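Local structure of superoxide dismutase (Candida albicans, 4GUN) at residues S9-L17 with N29-V38; H97-I108 with W197-S205. The protein probably protects the cell by converting superoxide to hydrogen peroxide and oxygen at a manganese centre, as a member of the iron/manganese superoxide dismutase family. The protein carries 2 engineered substitutions. All coordinates share one frame; numbering follows the deposited sequence.

Interaction 1. Residues S9-L17 with N29-V38; sequences SLPKIDWAL and NDLHINKHHV. With MN (manganese (II) ion), chain Q.
N29 and L17 begin this contact between the N-terminal loop and the first long helix of the alpha-hairpin domain of an iron/manganese superoxide dismutase. N29 ND2 gives a nearly straight hydrogen bond to L17 O (3.0 Å, 175°). The acceptor lies in the plane of the N29 amide. W15 crosses N29 at about a right angle, and its CZ3 approaches the same ND2. Beyond N29, the D30 carboxylate borders L17 CD1 and takes a hydrogen bond from N34 ND2. H32 does not touch the loop; its NE2 binds manganese at 2.2 Å. D170, H80, H174 and a water complete the site. I33 is the apolar centre. Its CD1 meets L17 CD2 at 3.8 Å and also touches I13 CG1 and W15 CH2. I13 and I33 meet tip to tip. N34 OD1 touches L10 CD2. Both nitrogens of H37 are engaged, ND1 with W84 and NE2 with H77, which fixes the ring beside the metal ligand H80. P11 CD lies 3.4 Å from H37 CE1. With chi1 at -173°, L10 CG swings away from its own backbone N, which carries CD1 over one face of the H37 ring, 3.9 Å from the centroid. Last comes V38, whose CG2 lies 3.9 Å from L10 CD2.

Interaction 2. Residues H97-I108 with W197-S205; sequences HPDTSSALGKQI and WAEAESRYS. With SO4 (sulfate ion), chain R.
H97 turns a ring edge toward the face of W197 in an offset edge-to-face pair, with the planes at 86°. W197 NE1 is buried here and has no hydrogen-bond partner in the model. P98 lays its CD over a face of the W197 indole, 3.5 Å from CG. E201 OE2 accepts a hydrogen bond from D99 N at 2.8 Å, and the donor comes from above the carboxylate plane. E201 reaches this far because its chain is extended beyond CG (chi2 179°). D99 starts a type I beta turn that leads into helix 103-112. S102 is the N-cap: its OG gives a hydrogen bond to D99 O and accepts one from G105 N. This helix start packs across the C-terminal helix 197-205 of the C-terminal domain, with the two short axes at 94° and 9.0 Å apart. A103 N binds O2 of a sulfate, probably from the crystallisation liquor, at 2.6 Å. L104 is a knob in a hole formed by W197, A200, E201 and Y204. Its CD2 lies 3.6 Å from A200 CB and also nears the W197 edge, while its CA sits over a face of the Y204 ring. Q107 crosses Y204 at about a right angle, its CG 3.4 Å from Y204 OH. That hydroxyl bonds to G145 O, and water 3 bridges it to Q107 OE1; Q107 NE2 bonds to Q111 OE1. I108 CD1 ends the contact at W197 CZ3.

Overall arrangement
From the N terminus, interaction 1 comes first. Only 11 residues separate its segments, so it closes a short loop as the chain turns back onto the start of helix 26-56. The chain then runs through helix 60-85, which supplies H80 to the metal site. Interaction 2 opens after that and spans 88 residues, including the three-stranded antiparallel sheet. It joins helix 103-112 to the C-terminal helix 197-205. The two contacts are in series, neither nested nor crossed. The centres of interactions 1 and 2 are 26 Å apart. The nearest atoms of interactions 1 and 2 are about 7 Å apart. Interaction 1 belongs to the alpha-hairpin domain and holds H32. Interaction 2 lies away from the metal, in the C-terminal domain that provides D170 and H174.

Interaction 1. Residues S9-L17 with N29-V38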
loop_
_atom_site.group_PDB
_atom_site.type_symbol
_atom_site.label_atom_id
_atom_site.label_comp_id
_atom_site.label_asym_id
_atom_site.label_seq_id
_atom_site.Cartn_x
_atom_site.Cartn_y
_atom_site.Cartn_z
ATOM N N SER A 9 6.404 -20.964 -18.627
ATOM C CA SER A 9 7.793 -21.369 -18.802
ATOM C C SER A 9 8.669 -20.176 -19.101
ATOM O O SER A 9 8.164 -19.103 -19.441
ATOM C CB SER A 9 7.908 -22.464 -19.862
ATOM O OG SER A 9 7.472 -22.017 -21.132
ATOM N N LEU A 10 9.975 -20.335 -18.917
ATOM C CA LEU A 10 10.927 -19.268 -19.183
ATOM C C LEU A 10 10.932 -18.989 -20.691
ATOM O O LEU A 10 11.107 -19.935 -21.450
ATOM C CB LEU A 10 12.331 -19.686 -18.708
ATOM C CG LEU A 10 13.427 -18.619 -18.753
ATOM C CD1 LEU A 10 13.232 -17.604 -17.660
ATOM C CD2 LEU A 10 14.811 -19.264 -18.600
ATOM N N PRO A 11 10.708 -17.730 -21.155
ATOM C CA PRO A 11 10.724 -17.478 -22.609
ATOM C C PRO A 11 12.138 -17.560 -23.192
ATOM O O PRO A 11 13.131 -17.434 -22.465
ATOM C CB PRO A 11 10.166 -16.057 -22.724
ATOM C CG PRO A 11 10.616 -15.388 -21.450
ATOM C CD PRO A 11 10.480 -16.479 -20.400
ATOM N N LYS A 12 12.220 -17.789 -24.509
ATOM C CA LYS A 12 13.481 -17.839 -25.244
ATOM C C LYS A 12 13.906 -16.392 -25.477
ATOM O O LYS A 12 13.051 -15.560 -25.797
ATOM C CB LYS A 12 13.271 -18.571 -26.584
ATOM N N ILE A 13 15.196 -16.073 -25.272
ATOM C CA ILE A 13 15.729 -14.698 -25.418
ATOM C C ILE A 13 16.341 -14.492 -26.812
ATOM O O ILE A 13 17.237 -15.235 -27.184
ATOM C CB ILE A 13 16.737 -14.353 -24.280
ATOM C CG1 ILE A 13 16.254 -14.820 -22.879
ATOM C CG2 ILE A 13 17.146 -12.880 -24.301
ATOM C CD1 ILE A 13 15.006 -14.138 -22.295
ATOM N N ASP A 14 15.893 -13.452 -27.546
ATOM C CA ASP A 14 16.308 -13.129 -28.925
ATOM C C ASP A 14 17.701 -12.468 -29.069
ATOM O O ASP A 14 18.015 -11.897 -30.121
ATOM C CB ASP A 14 15.225 -12.284 -29.637
ATOM C CG ASP A 14 13.783 -12.716 -29.398
ATOM O OD1 ASP A 14 13.520 -13.951 -29.378
ATOM O OD2 ASP A 14 12.909 -11.825 -29.279
ATOM N N TRP A 15 18.526 -12.546 -28.027
ATOM C CA TRP A 15 19.881 -12.000 -28.037
ATOM C C TRP A 15 20.793 -12.783 -27.109
ATOM O O TRP A 15 20.316 -13.426 -26.170
ATOM C CB TRP A 15 19.910 -10.487 -27.720
ATOM C CG TRP A 15 18.925 -10.031 -26.686
ATOM C CD1 TRP A 15 17.705 -9.468 -26.917
ATOM C CD2 TRP A 15 19.104 -10.028 -25.259
ATOM N NE1 TRP A 15 17.099 -9.140 -25.727
ATOM C CE2 TRP A 15 17.935 -9.474 -24.691
ATOM C CE3 TRP A 15 20.131 -10.475 -24.399
ATOM C CZ2 TRP A 15 17.748 -9.367 -23.305
ATOM C CZ3 TRP A 15 19.960 -10.341 -23.024
ATOM C CH2 TRP A 15 18.779 -9.794 -22.492
ATOM N N ALA A 16 22.107 -12.730 -27.379
ATOM C CA ALA A 16 23.135 -13.403 -26.571
ATOM C C ALA A 16 23.287 -12.659 -25.235
ATOM O O ALA A 16 23.044 -11.451 -25.174
ATOM C CB ALA A 16 24.454 -13.422 -27.330
ATOM N N LEU A 17 23.679 -13.370 -24.161
ATOM C CA LEU A 17 23.793 -12.754 -22.832
ATOM C C LEU A 17 24.757 -11.555 -22.744
ATOM O O LEU A 17 24.536 -10.610 -21.967
ATOM C CB LEU A 17 24.153 -13.817 -21.793
ATOM C CG LEU A 17 23.123 -14.894 -21.534
ATOM C CD1 LEU A 17 23.764 -16.091 -20.841
ATOM C CD2 LEU A 17 21.949 -14.351 -20.700
ATOM N N ASN A 29 22.813 -10.090 -16.854
ATOM C CA ASN A 29 21.880 -10.826 -17.715
ATOM C C ASN A 29 21.752 -12.324 -17.380
ATOM O O ASN A 29 20.645 -12.854 -17.320
ATOM C CB ASN A 29 22.220 -10.600 -19.200
ATOM C CG ASN A 29 21.859 -9.225 -19.736
ATOM O OD1 ASN A 29 20.977 -8.540 -19.217
ATOM N ND2 ASN A 29 22.501 -8.805 -20.825
ATOM N N ASP A 30 22.876 -13.003 -17.121
ATOM C CA ASP A 30 22.836 -14.436 -16.779
ATOM C C ASP A 30 22.065 -14.698 -15.466
ATOM O O ASP A 30 21.256 -15.622 -15.394
ATOM C CB ASP A 30 24.252 -15.022 -16.696
ATOM C CG ASP A 30 24.279 -16.539 -16.703
ATOM O OD1 ASP A 30 23.240 -17.151 -17.026
ATOM O OD2 ASP A 30 25.346 -17.108 -16.434
ATOM N N LEU A 31 22.298 -13.873 -14.448
ATOM C CA LEU A 31 21.590 -14.015 -13.165
ATOM C C LEU A 31 20.151 -13.576 -13.320
ATOM O O LEU A 31 19.232 -14.241 -12.822
ATOM C CB LEU A 31 22.257 -13.163 -12.087
ATOM C CG LEU A 31 23.591 -13.669 -11.576
ATOM C CD1 LEU A 31 24.290 -12.584 -10.774
ATOM C CD2 LEU A 31 23.428 -14.960 -10.761
ATOM N N HIS A 32 19.964 -12.462 -14.042
ATOM C CA HIS A 32 18.652 -11.845 -14.252
ATOM C C HIS A 32 17.648 -12.785 -14.879
ATOM O O HIS A 32 16.559 -12.952 -14.340
ATOM C CB HIS A 32 18.772 -10.515 -15.019
ATOM C CG HIS A 32 17.695 -9.517 -14.673
ATOM N ND1 HIS A 32 17.637 -8.292 -15.292
ATOM C CD2 HIS A 32 16.652 -9.620 -13.818
ATOM C CE1 HIS A 32 16.583 -7.679 -14.785
ATOM N NE2 HIS A 32 15.951 -8.443 -13.903
ATOM N N ILE A 33 18.042 -13.463 -15.959
ATOM C CA ILE A 33 17.184 -14.397 -16.682
ATOM C C ILE A 33 17.106 -15.774 -16.003
ATOM O O ILE A 33 16.003 -16.270 -15.730
ATOM C CB ILE A 33 17.632 -14.509 -18.180
ATOM C CG1 ILE A 33 17.631 -13.125 -18.894
ATOM C CG2 ILE A 33 16.772 -15.553 -18.951
ATOM C CD1 ILE A 33 18.385 -13.032 -20.197
ATOM N N ASN A 34 18.289 -16.405 -15.772
ATOM C CA ASN A 34 18.421 -17.771 -15.258
ATOM C C ASN A 34 18.244 -18.000 -13.757
ATOM O O ASN A 34 18.040 -19.145 -13.331
ATOM C CB ASN A 34 19.642 -18.471 -15.870
ATOM C CG ASN A 34 19.525 -18.484 -17.375
ATOM O OD1 ASN A 34 18.499 -18.883 -17.935
ATOM N ND2 ASN A 34 20.497 -17.929 -18.058
ATOM N N LYS A 35 18.264 -16.930 -12.967
ATOM C CA LYS A 35 17.969 -17.080 -11.538
ATOM C C LYS A 35 16.684 -16.302 -11.188
ATOM O O LYS A 35 15.726 -16.923 -10.735
ATOM C CB LYS A 35 19.159 -16.676 -10.637
ATOM C CG LYS A 35 20.481 -17.409 -10.929
ATOM C CD LYS A 35 20.467 -18.843 -10.390
ATOM C CE LYS A 35 21.680 -19.645 -10.782
ATOM N NZ LYS A 35 21.609 -21.039 -10.259
ATOM N N HIS A 36 16.648 -14.961 -11.446
ATOM C CA HIS A 36 15.494 -14.111 -11.131
ATOM C C HIS A 36 14.205 -14.433 -11.866
ATOM O O HIS A 36 13.170 -14.620 -11.212
ATOM C CB HIS A 36 15.828 -12.596 -11.138
ATOM C CG HIS A 36 16.871 -12.209 -10.135
ATOM N ND1 HIS A 36 16.538 -11.905 -8.819
ATOM C CD2 HIS A 36 18.215 -12.121 -10.275
ATOM C CE1 HIS A 36 17.678 -11.607 -8.219
ATOM N NE2 HIS A 36 18.718 -11.723 -9.055
ATOM N N HIS A 37 14.230 -14.442 -13.204
ATOM C CA HIS A 37 13.024 -14.762 -13.980
ATOM C C HIS A 37 12.605 -16.207 -13.695
ATOM O O HIS A 37 11.434 -16.447 -13.445
ATOM C CB HIS A 37 13.223 -14.500 -15.496
ATOM C CG HIS A 37 11.964 -14.514 -16.318
ATOM N ND1 HIS A 37 11.906 -13.873 -17.542
ATOM C CD2 HIS A 37 10.764 -15.107 -16.082
ATOM C CE1 HIS A 37 10.682 -14.077 -17.997
ATOM N NE2 HIS A 37 9.964 -14.827 -17.154
ATOM N N VAL A 38 13.569 -17.137 -13.624
ATOM C CA VAL A 38 13.317 -18.558 -13.292
ATOM C C VAL A 38 12.557 -18.703 -11.948
ATOM O O VAL A 38 11.682 -19.563 -11.830
ATOM C CB VAL A 38 14.650 -19.370 -13.323
ATOM C CG1 VAL A 38 14.544 -20.672 -12.527
ATOM C CG2 VAL A 38 15.081 -19.658 -14.758
HETATM MN MN MN Q . 14.379 -7.866 -12.542
HETATM O O HOH W 1 12.799 -6.991 -11.357
#

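Interaction 2. Residues H97-I108 with W197-S205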
loop_
_atom_site.group_PDB
_atom_site.type_symbol
_atom_site.label_atom_id
_atom_site.label_comp_id
_atom_site.label_asym_id
_atom_site.label_seq_id
_atom_site.Cartn_x
_atom_site.Cartn_y
_atom_site.Cartn_z
ATOM N N HIS A 97 15.765 5.128 -32.409
ATOM C CA HIS A 97 14.505 5.794 -32.082
ATOM C C HIS A 97 13.357 5.326 -32.985
ATOM O O HIS A 97 13.631 4.855 -34.098
ATOM C CB HIS A 97 14.679 7.313 -32.101
ATOM C CG HIS A 97 15.445 7.856 -30.933
ATOM N ND1 HIS A 97 15.764 9.207 -30.851
ATOM C CD2 HIS A 97 15.933 7.224 -29.836
ATOM C CE1 HIS A 97 16.435 9.355 -29.720
ATOM N NE2 HIS A 97 16.568 8.189 -29.073
ATOM N N PRO A 98 12.080 5.344 -32.526
ATOM C CA PRO A 98 11.008 4.821 -33.394
ATOM C C PRO A 98 10.746 5.702 -34.620
ATOM O O PRO A 98 11.015 6.914 -34.598
ATOM C CB PRO A 98 9.803 4.685 -32.451
ATOM C CG PRO A 98 10.065 5.603 -31.346
ATOM C CD PRO A 98 11.545 5.812 -31.226
ATOM N N ASP A 99 10.274 5.073 -35.708
ATOM C CA ASP A 99 9.958 5.764 -36.957
ATOM C C ASP A 99 8.819 6.749 -36.670
ATOM O O ASP A 99 7.795 6.346 -36.115
ATOM C CB ASP A 99 9.592 4.747 -38.058
ATOM C CG ASP A 99 9.080 5.346 -39.362
ATOM O OD1 ASP A 99 8.266 4.684 -40.036
ATOM O OD2 ASP A 99 9.476 6.482 -39.692
ATOM N N THR A 100 9.052 8.056 -36.949
ATOM C CA THR A 100 8.096 9.151 -36.676
ATOM C C THR A 100 6.780 9.074 -37.438
ATOM O O THR A 100 5.823 9.750 -37.051
ATOM C CB THR A 100 8.754 10.520 -36.777
ATOM O OG1 THR A 100 9.439 10.608 -38.024
ATOM C CG2 THR A 100 9.698 10.797 -35.623
ATOM N N SER A 101 6.723 8.241 -38.510
ATOM C CA SER A 101 5.514 8.029 -39.315
ATOM C C SER A 101 4.693 6.847 -38.773
ATOM O O SER A 101 3.535 6.693 -39.163
ATOM C CB SER A 101 5.865 7.819 -40.789
ATOM O OG SER A 101 6.527 6.582 -40.983
ATOM N N SER A 102 5.286 6.007 -37.873
ATOM C CA SER A 102 4.558 4.889 -37.249
ATOM C C SER A 102 3.550 5.469 -36.262
ATOM O O SER A 102 3.742 6.606 -35.803
ATOM C CB SER A 102 5.511 3.907 -36.557
ATOM O OG SER A 102 6.096 4.416 -35.367
ATOM N N ALA A 103 2.474 4.711 -35.938
ATOM C CA ALA A 103 1.438 5.172 -34.984
ATOM C C ALA A 103 2.031 5.622 -33.647
ATOM O O ALA A 103 1.666 6.692 -33.145
ATOM C CB ALA A 103 0.367 4.098 -34.782
ATOM N N LEU A 104 3.004 4.854 -33.105
ATOM C CA LEU A 104 3.685 5.210 -31.856
ATOM C C LEU A 104 4.517 6.483 -32.033
ATOM O O LEU A 104 4.416 7.380 -31.202
ATOM C CB LEU A 104 4.576 4.051 -31.330
ATOM C CG LEU A 104 5.458 4.410 -30.114
ATOM C CD1 LEU A 104 4.634 4.731 -28.871
ATOM C CD2 LEU A 104 6.526 3.368 -29.856
ATOM N N GLY A 105 5.331 6.534 -33.093
ATOM C CA GLY A 105 6.199 7.667 -33.416
ATOM C C GLY A 105 5.433 8.958 -33.600
ATOM O O GLY A 105 5.875 10.014 -33.149
ATOM N N LYS A 106 4.267 8.867 -34.243
ATOM C CA LYS A 106 3.340 9.984 -34.459
ATOM C C LYS A 106 2.794 10.454 -33.105
ATOM O O LYS A 106 2.711 11.659 -32.873
ATOM C CB LYS A 106 2.156 9.548 -35.354
ATOM C CG LYS A 106 2.392 9.755 -36.845
ATOM C CD LYS A 106 1.083 9.983 -37.618
ATOM C CE LYS A 106 0.406 8.703 -38.039
ATOM N NZ LYS A 106 -0.883 8.967 -38.728
ATOM N N GLN A 107 2.439 9.511 -32.213
ATOM C CA GLN A 107 1.918 9.851 -30.881
ATOM C C GLN A 107 2.965 10.541 -29.993
ATOM O O GLN A 107 2.621 11.518 -29.338
ATOM C CB GLN A 107 1.263 8.648 -30.192
ATOM C CG GLN A 107 0.299 9.043 -29.064
ATOM C CD GLN A 107 -0.982 9.700 -29.532
ATOM O OE1 GLN A 107 -1.457 9.479 -30.650
ATOM N NE2 GLN A 107 -1.594 10.488 -28.663
ATOM N N ILE A 108 4.234 10.058 -30.011
ATOM C CA ILE A 108 5.364 10.632 -29.268
ATOM C C ILE A 108 5.559 12.091 -29.690
ATOM O O ILE A 108 5.690 12.963 -28.828
ATOM C CB ILE A 108 6.669 9.798 -29.450
ATOM C CG1 ILE A 108 6.530 8.390 -28.794
ATOM C CG2 ILE A 108 7.923 10.558 -28.917
ATOM C CD1 ILE A 108 7.589 7.413 -29.162
ATOM N N TRP A 197 12.914 -0.092 -29.753
ATOM C CA TRP A 197 11.768 0.723 -30.135
ATOM C C TRP A 197 10.896 0.086 -31.228
ATOM O O TRP A 197 9.745 0.496 -31.370
ATOM C CB TRP A 197 12.190 2.147 -30.510
ATOM C CG TRP A 197 12.594 2.999 -29.342
ATOM C CD1 TRP A 197 13.860 3.387 -29.008
ATOM C CD2 TRP A 197 11.720 3.613 -28.383
ATOM N NE1 TRP A 197 13.830 4.210 -27.904
ATOM C CE2 TRP A 197 12.526 4.374 -27.505
ATOM C CE3 TRP A 197 10.324 3.628 -28.202
ATOM C CZ2 TRP A 197 11.989 5.094 -26.424
ATOM C CZ3 TRP A 197 9.799 4.331 -27.125
ATOM C CH2 TRP A 197 10.623 5.091 -26.278
ATOM N N ALA A 198 11.418 -0.889 -32.006
ATOM C CA ALA A 198 10.617 -1.578 -33.026
ATOM C C ALA A 198 9.557 -2.445 -32.322
ATOM O O ALA A 198 8.429 -2.561 -32.814
ATOM C CB ALA A 198 11.499 -2.434 -33.920
ATOM N N GLU A 199 9.916 -3.015 -31.143
ATOM C CA GLU A 199 8.982 -3.785 -30.321
ATOM C C GLU A 199 7.916 -2.842 -29.770
ATOM O O GLU A 199 6.742 -3.188 -29.796
ATOM C CB GLU A 199 9.691 -4.559 -29.177
ATOM C CG GLU A 199 8.753 -5.353 -28.257
ATOM C CD GLU A 199 7.850 -6.402 -28.893
ATOM O OE1 GLU A 199 8.229 -6.948 -29.952
ATOM O OE2 GLU A 199 6.769 -6.690 -28.331
ATOM N N ALA A 200 8.328 -1.642 -29.314
ATOM C CA ALA A 200 7.440 -0.617 -28.783
ATOM C C ALA A 200 6.375 -0.217 -29.837
ATOM O O ALA A 200 5.180 -0.134 -29.520
ATOM C CB ALA A 200 8.268 0.583 -28.352
ATOM N N GLU A 201 6.814 -0.008 -31.103
ATOM C CA GLU A 201 5.942 0.322 -32.234
ATOM C C GLU A 201 4.889 -0.786 -32.454
ATOM O O GLU A 201 3.701 -0.493 -32.604
ATOM C CB GLU A 201 6.772 0.452 -33.523
ATOM C CG GLU A 201 7.650 1.678 -33.624
ATOM C CD GLU A 201 8.453 1.740 -34.908
ATOM O OE1 GLU A 201 8.096 1.044 -35.884
ATOM O OE2 GLU A 201 9.465 2.471 -34.928
ATOM N N SER A 202 5.329 -2.052 -32.476
ATOM C CA SER A 202 4.440 -3.201 -32.661
ATOM C C SER A 202 3.402 -3.277 -31.524
ATOM O O SER A 202 2.223 -3.524 -31.796
ATOM C CB SER A 202 5.254 -4.493 -32.729
ATOM O OG SER A 202 4.409 -5.609 -32.945
ATOM N N ARG A 203 3.831 -3.035 -30.264
ATOM C CA ARG A 203 2.947 -3.059 -29.094
ATOM C C ARG A 203 1.849 -2.010 -29.175
ATOM O O ARG A 203 0.694 -2.311 -28.860
ATOM C CB ARG A 203 3.748 -2.902 -27.804
ATOM C CG ARG A 203 4.506 -4.145 -27.442
ATOM C CD ARG A 203 5.384 -3.896 -26.252
ATOM N NE ARG A 203 6.189 -5.070 -25.924
ATOM C CZ ARG A 203 7.184 -5.066 -25.047
ATOM N NH1 ARG A 203 7.513 -3.947 -24.407
ATOM N NH2 ARG A 203 7.891 -6.160 -24.838
ATOM N N TYR A 204 2.201 -0.794 -29.608
ATOM C CA TYR A 204 1.264 0.316 -29.778
ATOM C C TYR A 204 0.178 -0.007 -30.846
ATOM O O TYR A 204 -1.010 0.271 -30.632
ATOM C CB TYR A 204 2.012 1.603 -30.164
ATOM C CG TYR A 204 1.148 2.843 -30.065
ATOM C CD1 TYR A 204 0.364 3.261 -31.143
ATOM C CD2 TYR A 204 1.080 3.577 -28.887
ATOM C CE1 TYR A 204 -0.484 4.361 -31.036
ATOM C CE2 TYR A 204 0.241 4.689 -28.776
ATOM C CZ TYR A 204 -0.547 5.068 -29.847
ATOM O OH TYR A 204 -1.363 6.169 -29.742
ATOM N N SER A 205 0.609 -0.559 -31.992
ATOM C CA SER A 205 -0.244 -0.874 -33.150
ATOM C C SER A 205 -1.056 -2.155 -33.033
ATOM O O SER A 205 -2.057 -2.293 -33.744
ATOM C CB SER A 205 0.602 -0.909 -34.414
ATOM O OG SER A 205 1.126 0.392 -34.610
HETATM S S SO4 R . 2.400 1.062 -37.659
HETATM O O1 SO4 R . 1.114 0.491 -38.058
HETATM O O2 SO4 R . 2.151 2.286 -36.919
HETATM O O3 SO4 R . 3.137 0.108 -36.824
HETATM O O4 SO4 R . 3.210 1.372 -38.838
HETATM O O HOH W 2 3.169 2.058 -33.960
HETATM O O HOH W 3 -3.390 7.693 -31.042
#